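Local coordinates for protein glutaredoxin-glutathione complex (Polygonaceae, PDB 5KQA) that binds glutathione and, as a glutaredoxin, probably catalyses the glutathione-dependent reduction of disulfides and glutathionylated thiols, at residues 25-30 and 82-87; 35-40 and 63-68; 58-63 and 115-120. All coordinates share one frame; numbering follows the deposited sequence.

Contact 1 of 3, residues 25-30 and 82-87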
# COMPACT_ATOMS: atom_id res chain seq x y z
N MET A 25 -15.25 -9.09 3.46
CA MET A 25 -15.27 -8.72 2.05
C MET A 25 -14.19 -7.69 1.71
O MET A 25 -13.50 -7.79 0.70
CB MET A 25 -16.64 -8.18 1.66
CG MET A 25 -17.75 -9.21 1.68
SD MET A 25 -17.45 -10.55 0.51
CE MET A 25 -16.76 -11.79 1.58
N ALA A 26 -14.06 -6.68 2.56
CA ALA A 26 -13.02 -5.66 2.38
C ALA A 26 -11.60 -6.27 2.44
O ALA A 26 -10.73 -5.89 1.66
CB ALA A 26 -13.18 -4.57 3.44
N LEU A 27 -11.38 -7.18 3.37
CA LEU A 27 -10.09 -7.85 3.47
C LEU A 27 -9.80 -8.65 2.21
O LEU A 27 -8.70 -8.57 1.66
CB LEU A 27 -10.04 -8.77 4.70
CG LEU A 27 -8.71 -9.52 4.90
CD1 LEU A 27 -7.58 -8.56 5.24
CD2 LEU A 27 -8.86 -10.59 5.98
N GLN A 28 -10.77 -9.44 1.75
CA GLN A 28 -10.61 -10.17 0.50
C GLN A 28 -10.25 -9.23 -0.65
O GLN A 28 -9.34 -9.52 -1.43
CB GLN A 28 -11.88 -10.97 0.16
CG GLN A 28 -12.04 -12.22 1.04
CD GLN A 28 -13.29 -13.03 0.74
OE1 GLN A 28 -13.90 -12.91 -0.32
NE2 GLN A 28 -13.68 -13.87 1.70
N LYS A 29 -10.95 -8.10 -0.75
CA LYS A 29 -10.66 -7.12 -1.78
C LYS A 29 -9.22 -6.61 -1.68
O LYS A 29 -8.53 -6.51 -2.69
CB LYS A 29 -11.62 -5.93 -1.68
CG LYS A 29 -11.23 -4.77 -2.58
CD LYS A 29 -12.31 -3.68 -2.67
CE LYS A 29 -11.92 -2.60 -3.71
NZ LYS A 29 -13.06 -1.70 -4.06
N ALA A 30 -8.77 -6.28 -0.47
CA ALA A 30 -7.42 -5.75 -0.25
C ALA A 30 -6.36 -6.80 -0.58
O ALA A 30 -5.34 -6.50 -1.20
CB ALA A 30 -7.25 -5.27 1.18
N LEU A 82 -7.27 -3.37 6.96
CA LEU A 82 -5.83 -3.17 6.91
C LEU A 82 -5.27 -3.05 8.32
O LEU A 82 -4.14 -3.46 8.59
CB LEU A 82 -5.47 -1.92 6.10
CG LEU A 82 -5.66 -1.97 4.58
CD1 LEU A 82 -5.59 -0.55 4.01
CD2 LEU A 82 -4.65 -2.89 3.86
N LEU A 83 -6.07 -2.49 9.23
CA LEU A 83 -5.69 -2.44 10.64
C LEU A 83 -5.60 -3.85 11.21
O LEU A 83 -4.61 -4.21 11.84
CB LEU A 83 -6.70 -1.61 11.45
CG LEU A 83 -6.52 -1.60 12.98
CD1 LEU A 83 -5.09 -1.24 13.40
CD2 LEU A 83 -7.52 -0.65 13.62
N GLN A 84 -6.63 -4.65 10.99
CA GLN A 84 -6.61 -6.03 11.45
C GLN A 84 -5.41 -6.80 10.89
O GLN A 84 -4.74 -7.55 11.59
CB GLN A 84 -7.91 -6.74 11.05
CG GLN A 84 -7.90 -8.24 11.32
CD GLN A 84 -9.08 -8.94 10.69
OE1 GLN A 84 -8.93 -9.70 9.72
NE2 GLN A 84 -10.26 -8.69 11.23
N TRP A 85 -5.13 -6.57 9.61
CA TRP A 85 -4.09 -7.29 8.89
C TRP A 85 -2.67 -6.83 9.21
O TRP A 85 -1.75 -7.65 9.30
CB TRP A 85 -4.37 -7.13 7.40
CG TRP A 85 -3.55 -7.92 6.43
CD1 TRP A 85 -2.69 -8.94 6.70
CD2 TRP A 85 -3.54 -7.75 5.01
NE1 TRP A 85 -2.13 -9.41 5.53
CE2 TRP A 85 -2.64 -8.69 4.48
CE3 TRP A 85 -4.20 -6.86 4.14
CZ2 TRP A 85 -2.39 -8.79 3.11
CZ3 TRP A 85 -3.94 -6.96 2.78
CH2 TRP A 85 -3.04 -7.92 2.29
N THR A 86 -2.48 -5.52 9.38
CA THR A 86 -1.13 -4.95 9.51
C THR A 86 -0.84 -4.17 10.81
O THR A 86 0.30 -3.76 11.04
CB THR A 86 -0.81 -3.97 8.34
OG1 THR A 86 -1.59 -2.79 8.48
CG2 THR A 86 -1.08 -4.61 6.95
N GLY A 87 -1.86 -3.92 11.63
CA GLY A 87 -1.68 -3.15 12.85
C GLY A 87 -1.51 -1.66 12.63
O GLY A 87 -1.36 -0.87 13.57
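Leu82 CD2 comes to 4.4 Å from Ala30 CB, the first touch along 82-87 in a packing of helices 75-86 and 20-35 on one side of the thioredoxin-fold sheet, where both residues rest on Phe42 of strand 39-43. The axes of the segments 25-30 and 82-86 cross at -65° and approach to 10.4 Å, and the nearest CA atoms are those of Leu27 and Leu82, 7.2 Å apart. Gln84 follows at the solvent-exposed margin. Its chain is extended beyond CG and crosses Leu27 at about a right angle, and its OE1 lies 3.8 Å from Leu27 CD2, a van der Waals touch without polar pairing. Trp85 brings the broad apolar surface. Its chi1 of -172° sets CG anti to the backbone N. The six-membered ring is met obliquely: Leu27 CD1 is 3.9 Å from CE3, and Ala30 CB is 4.0 Å from CZ3. The same indole also touches Gln31 and Val34 of helix 20-35 and meets the ring of Phe95. Thr86 sets its CG2 over one face of the Trp85 ring, toward the rim. At Gly87, positive phi takes the chain out of the helix. In that last turn Leu82 O is gripped from opposite faces of its carbonyl plane, by Thr86 N and by Thr86 OG1, the hydroxyl donating over 2.6 Å from 37° out of the plane.

Contact 2 of 3, residues 35-40 and 63-68; sequences NSNPLV and RYQTIE
Leu39 and Tyr64 lie side by side and point the same way, with Leu39 CG and Tyr64 CB packed tightly at 3.4 Å. Tyr64 CG sits between its own backbone N and carbonyl carbon (chi1 53°), while the phenol end leads away from Leu39, its OH hydrogen-bonded to Asp58. Leu39 also contacts Phe57 of helix 48-60, which places this pair on the side of the sheet covered by that helix. Next, Asn37 OD1 comes to 3.3 Å from Gln65 CB, and the two amide planes stand 75° apart without bonding to each other. Each amide is held by a carbonyl instead: Asn37 ND2 donates to Leu33 O, whereas in Gln65 the bend at chi2 turns CD, and NE2 then donates to Thr66 O at 2.9 Å from above the carbonyl plane, with Thr66 O in the plane of the Gln65 amide. Between the backbones, Gln65 N donates to Leu39 O over 2.9 Å and nearly straight (170°). A water between the segments accepts from Leu39 N; its unusually short leg to Arg63 O is doubtful. Val40 and Gln65 then form a parallel bridge, the pairing of a beta-alpha-beta unit, strand 39-43, helix 48-60, strand 65-68, of the thioredoxin fold.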
# COMPACT_ATOMS: atom_id res chain seq x y z
N ASN A 35 -2.23 -9.26 -4.08
CA ASN A 35 -1.82 -10.43 -4.85
C ASN A 35 -1.64 -10.13 -6.34
O ASN A 35 -0.95 -10.87 -7.04
CB ASN A 35 -2.84 -11.56 -4.71
CG ASN A 35 -2.87 -12.16 -3.32
OD1 ASN A 35 -1.94 -11.98 -2.53
ND2 ASN A 35 -3.94 -12.88 -3.01
N SER A 36 -2.28 -9.07 -6.83
CA SER A 36 -2.31 -8.85 -8.27
C SER A 36 -1.57 -7.57 -8.66
O SER A 36 -1.73 -7.06 -9.76
CB SER A 36 -3.76 -8.81 -8.76
OG SER A 36 -4.46 -7.75 -8.14
N ASN A 37 -0.74 -7.07 -7.74
CA ASN A 37 0.11 -5.92 -8.01
C ASN A 37 1.43 -6.06 -7.31
O ASN A 37 1.46 -6.28 -6.11
CB ASN A 37 -0.56 -4.62 -7.57
CG ASN A 37 -1.72 -4.24 -8.46
OD1 ASN A 37 -1.53 -3.68 -9.52
ND2 ASN A 37 -2.93 -4.53 -8.01
N PRO A 38 2.54 -5.96 -8.06
CA PRO A 38 3.85 -6.03 -7.40
C PRO A 38 3.96 -4.98 -6.30
O PRO A 38 4.42 -5.27 -5.20
CB PRO A 38 4.83 -5.78 -8.55
CG PRO A 38 4.10 -6.26 -9.77
CD PRO A 38 2.65 -5.95 -9.53
N LEU A 39 3.51 -3.77 -6.58
CA LEU A 39 3.55 -2.68 -5.62
C LEU A 39 2.16 -2.05 -5.45
O LEU A 39 1.54 -1.62 -6.43
CB LEU A 39 4.57 -1.62 -6.06
CG LEU A 39 4.61 -0.29 -5.32
CD1 LEU A 39 4.84 -0.51 -3.82
CD2 LEU A 39 5.66 0.64 -5.91
N VAL A 40 1.66 -2.00 -4.22
CA VAL A 40 0.36 -1.39 -3.95
C VAL A 40 0.51 -0.29 -2.92
O VAL A 40 1.17 -0.48 -1.89
CB VAL A 40 -0.70 -2.40 -3.43
CG1 VAL A 40 -2.05 -1.69 -3.21
CG2 VAL A 40 -0.86 -3.58 -4.38
N ARG A 63 6.42 0.95 -10.98
CA ARG A 63 4.99 1.09 -11.20
C ARG A 63 4.22 0.54 -10.01
O ARG A 63 4.54 -0.51 -9.45
CB ARG A 63 4.55 0.40 -12.50
CG ARG A 63 4.42 -1.10 -12.44
CD ARG A 63 3.84 -1.60 -13.76
NE ARG A 63 4.54 -1.00 -14.90
CZ ARG A 63 4.02 -0.89 -16.12
NH1 ARG A 63 2.79 -1.33 -16.37
NH2 ARG A 63 4.74 -0.33 -17.09
N TYR A 64 3.21 1.30 -9.60
CA TYR A 64 2.41 0.94 -8.45
C TYR A 64 0.93 1.10 -8.76
O TYR A 64 0.55 1.86 -9.65
CB TYR A 64 2.78 1.79 -7.25
CG TYR A 64 2.75 3.26 -7.53
CD1 TYR A 64 3.87 3.92 -8.00
CD2 TYR A 64 1.58 4.00 -7.35
CE1 TYR A 64 3.85 5.27 -8.28
CE2 TYR A 64 1.55 5.35 -7.63
CZ TYR A 64 2.70 5.98 -8.08
OH TYR A 64 2.70 7.33 -8.37
N GLN A 65 0.12 0.34 -8.04
CA GLN A 65 -1.31 0.54 -8.03
C GLN A 65 -1.66 1.39 -6.82
O GLN A 65 -1.40 1.01 -5.68
CB GLN A 65 -2.05 -0.80 -7.98
CG GLN A 65 -3.56 -0.66 -7.90
CD GLN A 65 -4.12 -0.10 -9.17
OE1 GLN A 65 -4.01 -0.73 -10.22
NE2 GLN A 65 -4.70 1.10 -9.10
N THR A 66 -2.22 2.57 -7.08
CA THR A 66 -2.79 3.39 -6.03
C THR A 66 -4.25 3.03 -5.80
O THR A 66 -5.01 2.85 -6.76
CB THR A 66 -2.71 4.89 -6.37
OG1 THR A 66 -1.34 5.27 -6.48
CG2 THR A 66 -3.37 5.71 -5.28
N ILE A 67 -4.64 2.95 -4.54
CA ILE A 67 -6.03 2.73 -4.19
C ILE A 67 -6.42 3.81 -3.18
O ILE A 67 -5.96 3.81 -2.05
CB ILE A 67 -6.27 1.32 -3.59
CG1 ILE A 67 -5.89 0.22 -4.60
CG2 ILE A 67 -7.73 1.17 -3.16
CD1 ILE A 67 -6.89 0.10 -5.78
N GLU A 68 -7.26 4.74 -3.62
CA GLU A 68 -7.65 5.87 -2.78
C GLU A 68 -8.85 5.50 -1.92
O GLU A 68 -9.97 5.45 -2.43
CB GLU A 68 -7.97 7.09 -3.64
CG GLU A 68 -6.84 7.56 -4.54
CD GLU A 68 -5.72 8.23 -3.77
OE1 GLU A 68 -5.69 8.10 -2.54
OE2 GLU A 68 -4.87 8.91 -4.40
O HOH W 1 3.37 -2.69 -9.36

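Contact 3 of 3, residues 58-63 and 115-120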
# COMPACT_ATOMS: atom_id res chain seq x y z
N ASP A 58 7.66 7.16 -8.28
CA ASP A 58 7.74 7.73 -9.63
C ASP A 58 9.20 7.89 -10.06
O ASP A 58 9.60 7.44 -11.14
CB ASP A 58 7.04 9.10 -9.70
CG ASP A 58 5.52 9.00 -9.56
OD1 ASP A 58 4.94 7.95 -9.89
OD2 ASP A 58 4.90 10.00 -9.12
N GLN A 59 9.99 8.52 -9.20
CA GLN A 59 11.38 8.83 -9.50
C GLN A 59 12.26 7.57 -9.58
O GLN A 59 13.25 7.54 -10.32
CB GLN A 59 11.92 9.81 -8.45
CG GLN A 59 11.19 11.16 -8.48
CD GLN A 59 11.64 12.13 -7.40
OE1 GLN A 59 12.03 11.72 -6.31
NE2 GLN A 59 11.59 13.42 -7.70
N LEU A 60 11.87 6.53 -8.85
CA LEU A 60 12.59 5.26 -8.90
C LEU A 60 12.25 4.44 -10.13
O LEU A 60 12.88 3.41 -10.38
CB LEU A 60 12.30 4.42 -7.66
CG LEU A 60 12.78 4.89 -6.30
CD1 LEU A 60 12.36 3.86 -5.26
CD2 LEU A 60 14.29 5.11 -6.28
N GLY A 61 11.24 4.87 -10.88
CA GLY A 61 10.82 4.14 -12.07
C GLY A 61 9.98 2.91 -11.76
O GLY A 61 9.90 1.96 -12.55
N ALA A 62 9.35 2.91 -10.60
CA ALA A 62 8.57 1.76 -10.16
C ALA A 62 7.09 1.97 -10.47
O ALA A 62 6.55 3.06 -10.25
CB ALA A 62 8.78 1.51 -8.67
N ARG A 63 6.42 0.95 -10.98
CA ARG A 63 4.99 1.09 -11.20
C ARG A 63 4.22 0.54 -10.01
O ARG A 63 4.54 -0.51 -9.45
CB ARG A 63 4.55 0.40 -12.50
CG ARG A 63 4.42 -1.10 -12.44
CD ARG A 63 3.84 -1.60 -13.76
NE ARG A 63 4.54 -1.00 -14.90
CZ ARG A 63 4.02 -0.89 -16.12
NH1 ARG A 63 2.79 -1.33 -16.37
NH2 ARG A 63 4.74 -0.33 -17.09
N LYS A 115 17.66 -1.18 0.46
CA LYS A 115 16.89 -2.42 0.28
C LYS A 115 15.70 -2.28 -0.68
O LYS A 115 15.23 -3.27 -1.22
CB LYS A 115 16.39 -2.93 1.63
CG LYS A 115 17.51 -3.27 2.61
CD LYS A 115 18.37 -4.42 2.10
CE LYS A 115 19.62 -4.60 2.95
NZ LYS A 115 20.48 -3.39 2.86
N LEU A 116 15.22 -1.06 -0.86
CA LEU A 116 13.96 -0.83 -1.59
C LEU A 116 14.02 -1.22 -3.07
O LEU A 116 13.14 -1.91 -3.56
CB LEU A 116 13.55 0.65 -1.46
CG LEU A 116 12.18 1.04 -2.01
CD1 LEU A 116 11.11 0.19 -1.36
CD2 LEU A 116 11.89 2.53 -1.77
N VAL A 117 15.04 -0.76 -3.78
CA VAL A 117 15.14 -1.05 -5.21
C VAL A 117 15.26 -2.55 -5.49
O VAL A 117 14.59 -3.06 -6.39
CB VAL A 117 16.32 -0.29 -5.86
CG1 VAL A 117 16.58 -0.79 -7.28
CG2 VAL A 117 16.02 1.20 -5.86
N PRO A 118 16.11 -3.27 -4.74
CA PRO A 118 16.18 -4.72 -4.93
C PRO A 118 14.85 -5.42 -4.62
O PRO A 118 14.51 -6.38 -5.32
CB PRO A 118 17.26 -5.17 -3.93
CG PRO A 118 18.11 -3.94 -3.74
CD PRO A 118 17.15 -2.79 -3.80
N MET A 119 14.12 -4.96 -3.60
CA MET A 119 12.80 -5.52 -3.28
C MET A 119 11.83 -5.27 -4.42
O MET A 119 11.05 -6.16 -4.79
CB MET A 119 12.23 -4.90 -2.00
CG MET A 119 12.93 -5.27 -0.71
SD MET A 119 12.30 -4.25 0.65
CE MET A 119 10.55 -4.37 0.33
N LEU A 120 11.88 -4.05 -4.96
CA LEU A 120 11.01 -3.65 -6.06
C LEU A 120 11.33 -4.43 -7.33
O LEU A 120 10.45 -4.77 -8.10
CB LEU A 120 11.15 -2.14 -6.32
CG LEU A 120 10.49 -1.22 -5.28
CD1 LEU A 120 10.90 0.23 -5.49
CD2 LEU A 120 8.97 -1.34 -5.34
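Leu60 faces Val117, and two residues on Ala62 faces Leu120, with CA-CA separations of 7.7 Å and 7.2 Å. The two segments differ in backbone form. In 58-63, helix 48-60 ends and the chain turns at Gly61, whose positive phi (78°) and two bonds back into the last turn make a Schellman motif; one of these is Gly61 N to Asp58 O at 3.1 Å. The other segment is mostly helical, and the backbone bond from Leu120 N to Leu116 O spans the turn that carries both leucines facing the first segment. Side-chain contact is wholly apolar and centres on Leu60, whose CB is directed at the helix. Its CG lies anti to the carbonyl carbon (chi1 -67°), and the two methyls beyond it have separate partners. CD1 is 3.8 Å from Leu116 CD2 and 3.9 Å from Leu120 CD1, touching both residues one turn apart, while CD2 makes a looser approach of 4.3 Å to Val117 CG2 at the exposed border. Leu60 crosses the side chains of Leu116 and Leu120 at about a right angle. Past the glycine, Ala62 adds its CB, 4.0 Å from Leu120 CD1; Leu120 CD1 thus touches residues on both sides of Gly61. Around the group, Leu116 and Leu120 rest on Ile96 of strand 93-96, His111 of helix 104-112 touches Leu60 and Leu116, and Ile126 packs on Ala62 and Leu120. The arrangement joins the C-terminal end of helix 48-60, whose opposite end starts beside Cys47 of the glutathione pocket, to helix 116-122, consistent with the closing helical segment of a glutaredoxin-type thioredoxin fold.

Contacts 1 and 3 are both apolar packing without bonds between their segments, yet they lie on opposite sides of the chain's centre, their own centres about 24 Å apart, and do not touch. Contact 2, nearest the centre, is the one built on strand pairing, with a backbone hydrogen bond; along the chain it is nested within the loop closed by contact 1. It meets contact 3 directly: they share Arg63, and Leu39 CD2 packs 3.9 Å from Leu120 CD2. Both draw on the succession strand 39-43, helix 48-60, strand 65-68, whereas contact 1 joins helices 20-35 and 75-86. Contact 3 is the more buried helix packing; contact 1 reaches the surface through its glutamine and tryptophan.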